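6-carboxyhexanoate--coa ligase (Bacillus subtilis, PDB 5FLG) belongs to the 6-carboxyhexanoate--CoA ligase family and binds phosphoaminophosphonic acid-adenylate ester, pimelic acid and magnesium in adjoining pockets. Local coordinates at residues 148-153 against 176-181; 192-197 against 216-221. One frame throughout, in Å; residues are numbered along the deposited sequence.

Contact 1. Residues 148-153 against 176-181; sequences SRMDWP and LALASK. With ANP (phosphoaminophosphonic acid-adenylate ester), chain D.
Part of the wall of the adenine nucleotide pocket is made where Met150, on an outer strand of a small parallel sheet (74-76, 250-252, 150-151), packs against Leu178 of helix 170-184. Met150 takes the crowded first torsion (chi1 71°), its CG between the backbone N and the carbonyl carbon; the chain bends again at chi2, and it is the terminal CE that meets the helix. CE lies 3.8 Å from Leu178 CB and equally near Leu178 CG. An unbranched, flexible methionine suits this place: one methyl meets the leucine and also approaches the phosphoaminophosphonic acid-adenylate ester, with CE 3.9 Å from its N6. Leu178 adds its CD1 branch to the pocket, 3.4 Å from C6 of the base, so the apolar leucine borders the adenine directly.

Next to Leu178 in the helix is Ala177, whose single methyl lets the strand come close; Met150 CG lies 4.4 Å from Ala177 CB, and Ile252 of the central strand also touches this alanine. Towards the far end of the segment, Trp152 has its CG anti to the backbone N (chi1 -168°). The six-membered part of its indole meets Leu176: the leucine CD2 branch lies at the ring edge, 3.7 Å from CZ3, while the indole NE1 is hydrogen-bonded to Asn156 OD1.

Lys181 closes the other end of the contact. Its extended chain passes Met150 CB, adding apolar length before the charge, and delivers the ammonium to backbone oxygens. Gln248 O and Leu245 O are two acceptors; the third is Ser148 O, which Lys181 NZ meets at 2.8 Å with a C=O...N angle of 171°.

Contact 2. Residues 192-197 against 216-221; sequences LCWSDD and TAMKEY. With MG (magnesium ion), chain F; ANP (phosphoaminophosphonic acid-adenylate ester), chain D; PML (pimelic acid), chain C.
Trp194 CG lies between its backbone N and carbonyl carbon (chi1 65°), and Met218, bent at chi2 and chi3, curls its methyl back to that indole, packing the loop after strand 211-215 against the end of strand 188-194 in the mixed sheet. Met218 CE comes to 3.7 Å from Trp194 CE3 and also reaches Leu192 CD1, which lies at the indole edge. The two long side chains of Trp194 and Met218 cross at about a right angle, and Met218 O sits over one face of the indole. Methionine suits this place because its flexible, unbranched chain can bend so that one methyl meets both the CE3 side of the indole and Leu192 CD1.

Lys219 runs extended beyond CG, passing Trp194 CD1 obliquely with its CD, and ends among carbonyls. NZ donates to Ser195 O at 2.9 Å and to Asp197 O at 2.7 Å, lying above both carbonyl planes; Thr223 O is another acceptor. A long cationic chain thus ties down the backbone that carries the metal ligands.

Within that turn Asp197 N donates to Ser195 OG, an ST turn. Ser195 OG also lies 2.9 Å from pimelic acid O72. Asp197 OD2 forms a salt bridge with Arg171 NH2. The neighbouring carboxylates hold one of the magnesium ions: Asp196 OD1 and Asp197 OD1 each bind it at 2.2 Å, with O2G and O1A of the nucleotide and a water as further ligands.

Overall arrangement
From the N terminus, the chain reaches strand 150-151, passes through helix 154-164 and enters helix 170-184, where contact 1 closes a largely helical loop of 22 residues. A short connection then leads into strand 188-194. Contact 2 opens at its end and closes after the hairpin of strands 203-207 and 211-215, so the two contacts stand in series, neither enclosing nor crossing the other. Contact 1 ties the small parallel sheet to helix 170-184; contact 2 ties the mixed sheet to the loop before strand 227-232. Their centres lie 20 Å apart, yet the bound nucleotide bridges them, its adenine beside 148-153/176-181 and its phosphates beside 192-197.

Contact 1. Residues 148-153 against 176-181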
# COMPACT_ATOMS: atom_id res chain seq x y z
N SER A 148 -0.01 8.00 -13.77
CA SER A 148 0.90 7.78 -12.69
C SER A 148 2.33 8.16 -13.11
O SER A 148 2.60 8.40 -14.29
CB SER A 148 0.79 6.32 -12.30
OG SER A 148 1.51 6.07 -11.12
N ARG A 149 3.24 8.19 -12.14
CA ARG A 149 4.68 8.32 -12.40
C ARG A 149 4.99 9.64 -13.02
O ARG A 149 5.77 9.73 -13.99
CB ARG A 149 5.16 7.21 -13.32
CG ARG A 149 5.12 5.87 -12.63
CD ARG A 149 5.56 4.79 -13.57
NE ARG A 149 5.62 3.51 -12.87
CZ ARG A 149 6.41 2.52 -13.22
NH1 ARG A 149 7.15 2.62 -14.34
NH2 ARG A 149 6.45 1.43 -12.47
N MET A 150 4.33 10.68 -12.52
CA MET A 150 4.70 12.04 -12.86
C MET A 150 4.82 12.85 -11.58
O MET A 150 4.19 12.52 -10.57
CB MET A 150 3.69 12.68 -13.79
CG MET A 150 2.35 13.02 -13.14
SD MET A 150 1.30 11.58 -12.94
CE MET A 150 -0.27 12.31 -12.56
N ASP A 151 5.64 13.90 -11.60
CA ASP A 151 5.82 14.76 -10.40
C ASP A 151 6.59 15.99 -10.82
O ASP A 151 7.04 16.09 -11.98
CB ASP A 151 6.61 14.00 -9.35
CG ASP A 151 6.32 14.47 -7.90
OD1 ASP A 151 5.84 15.60 -7.70
OD2 ASP A 151 6.51 13.64 -6.98
N TRP A 152 6.75 16.92 -9.87
CA TRP A 152 7.31 18.22 -10.13
C TRP A 152 7.99 18.63 -8.84
O TRP A 152 7.31 18.94 -7.89
CB TRP A 152 6.17 19.18 -10.42
CG TRP A 152 6.61 20.48 -10.98
CD1 TRP A 152 7.84 21.04 -10.86
CD2 TRP A 152 5.78 21.47 -11.57
NE1 TRP A 152 7.84 22.28 -11.41
CE2 TRP A 152 6.58 22.58 -11.85
CE3 TRP A 152 4.42 21.55 -11.85
CZ2 TRP A 152 6.12 23.66 -12.58
CZ3 TRP A 152 3.94 22.67 -12.45
CH2 TRP A 152 4.78 23.72 -12.81
N PRO A 153 9.31 18.49 -8.77
CA PRO A 153 10.07 18.92 -7.59
C PRO A 153 9.64 20.28 -7.06
O PRO A 153 9.59 21.30 -7.81
CB PRO A 153 11.52 18.95 -8.10
CG PRO A 153 11.53 17.93 -9.23
CD PRO A 153 10.19 18.04 -9.88
N LEU A 176 -1.18 20.43 -12.96
CA LEU A 176 -0.36 20.87 -14.09
C LEU A 176 0.66 19.79 -14.46
O LEU A 176 1.00 19.61 -15.65
CB LEU A 176 0.26 22.24 -13.82
CG LEU A 176 1.04 22.92 -14.96
CD1 LEU A 176 0.30 22.93 -16.30
CD2 LEU A 176 1.39 24.34 -14.54
N ALA A 177 1.17 19.07 -13.47
CA ALA A 177 2.07 17.96 -13.79
C ALA A 177 1.35 16.90 -14.60
O ALA A 177 1.90 16.38 -15.61
CB ALA A 177 2.65 17.34 -12.55
N LEU A 178 0.15 16.54 -14.13
CA LEU A 178 -0.68 15.58 -14.85
C LEU A 178 -0.99 16.04 -16.27
O LEU A 178 -0.83 15.28 -17.23
CB LEU A 178 -1.98 15.32 -14.09
CG LEU A 178 -2.85 14.19 -14.64
CD1 LEU A 178 -3.76 13.64 -13.55
CD2 LEU A 178 -3.66 14.68 -15.82
N ALA A 179 -1.52 17.25 -16.38
CA ALA A 179 -1.93 17.77 -17.62
C ALA A 179 -0.79 17.87 -18.60
O ALA A 179 -0.99 17.64 -19.78
CB ALA A 179 -2.62 19.10 -17.50
N SER A 180 0.39 18.27 -18.12
CA SER A 180 1.55 18.30 -18.99
C SER A 180 1.98 16.92 -19.50
O SER A 180 2.31 16.74 -20.68
CB SER A 180 2.71 19.00 -18.27
OG SER A 180 2.33 20.31 -17.96
N LYS A 181 2.01 15.94 -18.62
CA LYS A 181 2.30 14.60 -19.07
C LYS A 181 1.27 14.13 -20.09
O LYS A 181 1.63 13.62 -21.16
CB LYS A 181 2.32 13.60 -17.92
CG LYS A 181 2.24 12.18 -18.42
CD LYS A 181 2.71 11.15 -17.41
CE LYS A 181 2.30 9.77 -17.88
NZ LYS A 181 2.84 8.69 -17.03
PG ANP D . -7.33 14.35 -4.28
O1G ANP D . -6.88 13.85 -2.93
O2G ANP D . -8.49 15.29 -4.18
O3G ANP D . -6.25 14.89 -5.16
PB ANP D . -7.94 12.79 -6.73
O1B ANP D . -6.57 13.11 -7.23
O2B ANP D . -8.61 11.49 -6.95
N3B ANP D . -7.93 12.92 -5.01
PA ANP D . -8.60 15.36 -7.84
O1A ANP D . -9.54 16.40 -7.42
O2A ANP D . -7.11 15.55 -7.80
O3A ANP D . -8.98 13.94 -7.20
O5' ANP D . -9.03 15.05 -9.41
C5' ANP D . -10.36 15.20 -9.82
C4' ANP D . -10.76 13.98 -10.67
O4' ANP D . -9.83 13.86 -11.75
C3' ANP D . -10.69 12.69 -9.88
O3' ANP D . -11.95 12.37 -9.29
C2' ANP D . -10.36 11.68 -10.94
O2' ANP D . -11.56 11.35 -11.64
C1' ANP D . -9.47 12.47 -11.84
N9 ANP D . -8.07 12.22 -11.46
C8 ANP D . -7.39 12.70 -10.36
N7 ANP D . -6.09 12.31 -10.41
C5 ANP D . -5.96 11.54 -11.54
C6 ANP D . -4.89 10.76 -12.19
N6 ANP D . -3.66 10.68 -11.67
N1 ANP D . -5.17 10.12 -13.35
C2 ANP D . -6.40 10.16 -13.88
N3 ANP D . -7.41 10.89 -13.40
C4 ANP D . -7.27 11.48 -12.19

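Contact 2. Residues 192-197 against 216-221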
# COMPACT_ATOMS: atom_id res chain seq x y z
N LEU A 192 -10.38 17.78 -20.27
CA LEU A 192 -11.30 18.57 -19.52
C LEU A 192 -11.31 18.07 -18.08
O LEU A 192 -11.41 16.87 -17.84
CB LEU A 192 -12.68 18.43 -20.13
CG LEU A 192 -13.86 19.01 -19.38
CD1 LEU A 192 -13.85 20.53 -19.35
CD2 LEU A 192 -15.12 18.48 -20.03
N CYS A 193 -11.22 18.99 -17.13
CA CYS A 193 -11.05 18.62 -15.74
C CYS A 193 -11.75 19.59 -14.80
O CYS A 193 -11.68 20.82 -14.98
CB CYS A 193 -9.58 18.58 -15.38
SG CYS A 193 -9.29 18.48 -13.57
N TRP A 194 -12.45 19.05 -13.80
CA TRP A 194 -12.68 19.81 -12.56
C TRP A 194 -12.78 18.88 -11.38
O TRP A 194 -12.79 17.66 -11.53
CB TRP A 194 -13.88 20.78 -12.69
CG TRP A 194 -15.23 20.11 -12.89
CD1 TRP A 194 -16.12 19.74 -11.91
CD2 TRP A 194 -15.87 19.80 -14.13
NE1 TRP A 194 -17.20 19.10 -12.48
CE2 TRP A 194 -17.12 19.23 -13.83
CE3 TRP A 194 -15.51 19.97 -15.47
CZ2 TRP A 194 -17.98 18.75 -14.83
CZ3 TRP A 194 -16.37 19.55 -16.45
CH2 TRP A 194 -17.59 18.94 -16.13
N SER A 195 -12.66 19.45 -10.18
CA SER A 195 -12.43 18.71 -8.99
C SER A 195 -13.68 17.98 -8.55
O SER A 195 -14.78 18.52 -8.66
CB SER A 195 -11.98 19.66 -7.84
OG SER A 195 -11.54 18.88 -6.74
N ASP A 196 -13.51 16.84 -7.91
CA ASP A 196 -14.60 16.22 -7.15
C ASP A 196 -14.55 16.64 -5.65
O ASP A 196 -15.35 16.15 -4.86
CB ASP A 196 -14.55 14.69 -7.26
CG ASP A 196 -13.18 14.11 -6.83
OD1 ASP A 196 -12.20 14.89 -6.74
OD2 ASP A 196 -13.09 12.88 -6.59
N ASP A 197 -13.76 17.64 -5.31
CA ASP A 197 -13.79 18.20 -3.92
C ASP A 197 -14.95 19.21 -3.74
O ASP A 197 -15.12 20.11 -4.57
CB ASP A 197 -12.48 18.92 -3.61
CG ASP A 197 -11.24 18.02 -3.71
OD1 ASP A 197 -11.32 16.79 -3.96
OD2 ASP A 197 -10.14 18.59 -3.62
N THR A 216 -11.97 29.60 -13.51
CA THR A 216 -12.01 29.77 -12.05
C THR A 216 -13.32 29.31 -11.39
O THR A 216 -13.32 29.01 -10.20
CB THR A 216 -11.75 31.21 -11.62
OG1 THR A 216 -12.73 32.09 -12.19
CG2 THR A 216 -10.36 31.62 -12.00
N ALA A 217 -14.37 29.12 -12.16
CA ALA A 217 -15.55 28.46 -11.64
C ALA A 217 -16.06 27.47 -12.67
O ALA A 217 -16.47 27.87 -13.76
CB ALA A 217 -16.63 29.50 -11.34
N MET A 218 -16.20 26.21 -12.26
CA MET A 218 -16.64 25.15 -13.19
C MET A 218 -17.81 24.35 -12.61
O MET A 218 -18.38 23.46 -13.26
CB MET A 218 -15.48 24.20 -13.51
CG MET A 218 -14.43 24.80 -14.43
SD MET A 218 -15.01 24.91 -16.13
CE MET A 218 -14.62 23.28 -16.75
N LYS A 219 -18.11 24.61 -11.34
CA LYS A 219 -19.24 23.98 -10.65
C LYS A 219 -19.53 24.78 -9.38
O LYS A 219 -18.78 25.70 -9.07
CB LYS A 219 -18.88 22.57 -10.25
CG LYS A 219 -17.72 22.52 -9.26
CD LYS A 219 -17.71 21.19 -8.52
CE LYS A 219 -16.58 21.13 -7.51
NZ LYS A 219 -16.63 19.82 -6.80
N GLU A 220 -20.51 24.35 -8.60
CA GLU A 220 -20.90 25.08 -7.38
C GLU A 220 -20.15 24.52 -6.18
O GLU A 220 -19.91 23.32 -6.09
CB GLU A 220 -22.40 24.97 -7.12
CG GLU A 220 -23.28 25.59 -8.20
CD GLU A 220 -23.26 27.11 -8.25
OE1 GLU A 220 -22.58 27.75 -7.43
OE2 GLU A 220 -23.90 27.68 -9.15
N TYR A 221 -19.81 25.39 -5.24
CA TYR A 221 -19.36 24.95 -3.93
C TYR A 221 -20.27 23.89 -3.33
O TYR A 221 -21.48 23.95 -3.52
CB TYR A 221 -19.24 26.14 -2.99
CG TYR A 221 -17.94 26.87 -3.17
CD1 TYR A 221 -16.75 26.27 -2.80
CD2 TYR A 221 -17.90 28.09 -3.83
CE1 TYR A 221 -15.55 26.89 -3.05
CE2 TYR A 221 -16.70 28.74 -4.02
CZ TYR A 221 -15.53 28.12 -3.64
OH TYR A 221 -14.34 28.72 -3.89
MG MG F . -10.49 15.23 -5.33
PG ANP D . -7.33 14.35 -4.28
O1G ANP D . -6.88 13.85 -2.93
O2G ANP D . -8.49 15.29 -4.18
O3G ANP D . -6.25 14.89 -5.16
PB ANP D . -7.94 12.79 -6.73
O1B ANP D . -6.57 13.11 -7.23
O2B ANP D . -8.61 11.49 -6.95
N3B ANP D . -7.93 12.92 -5.01
PA ANP D . -8.60 15.36 -7.84
O1A ANP D . -9.54 16.40 -7.42
O2A ANP D . -7.11 15.55 -7.80
O3A ANP D . -8.98 13.94 -7.20
O5' ANP D . -9.03 15.05 -9.41
C5' ANP D . -10.36 15.20 -9.82
C4' ANP D . -10.76 13.98 -10.67
O4' ANP D . -9.83 13.86 -11.75
C3' ANP D . -10.69 12.69 -9.88
O3' ANP D . -11.95 12.37 -9.29
C2' ANP D . -10.36 11.68 -10.94
O2' ANP D . -11.56 11.35 -11.64
C1' ANP D . -9.47 12.47 -11.84
N9 ANP D . -8.07 12.22 -11.46
C8 ANP D . -7.39 12.70 -10.36
N7 ANP D . -6.09 12.31 -10.41
C5 ANP D . -5.96 11.54 -11.54
C6 ANP D . -4.89 10.76 -12.19
N6 ANP D . -3.66 10.68 -11.67
N1 ANP D . -5.17 10.12 -13.35
C2 ANP D . -6.40 10.16 -13.88
N3 ANP D . -7.41 10.89 -13.40
C4 ANP D . -7.27 11.48 -12.19
C1 PML C . -6.07 24.48 -10.86
O11 PML C . -5.37 24.89 -11.84
O12 PML C . -6.28 25.23 -9.85
C2 PML C . -6.97 23.25 -11.13
C3 PML C . -6.84 22.07 -10.18
C4 PML C . -8.14 21.28 -9.99
C5 PML C . -8.02 19.78 -10.19
C6 PML C . -8.64 18.93 -9.08
C7 PML C . -8.00 19.22 -7.72
O71 PML C . -6.77 19.04 -7.58
O72 PML C . -8.74 19.51 -6.75
O HOH W 1 -10.77 12.87 -4.55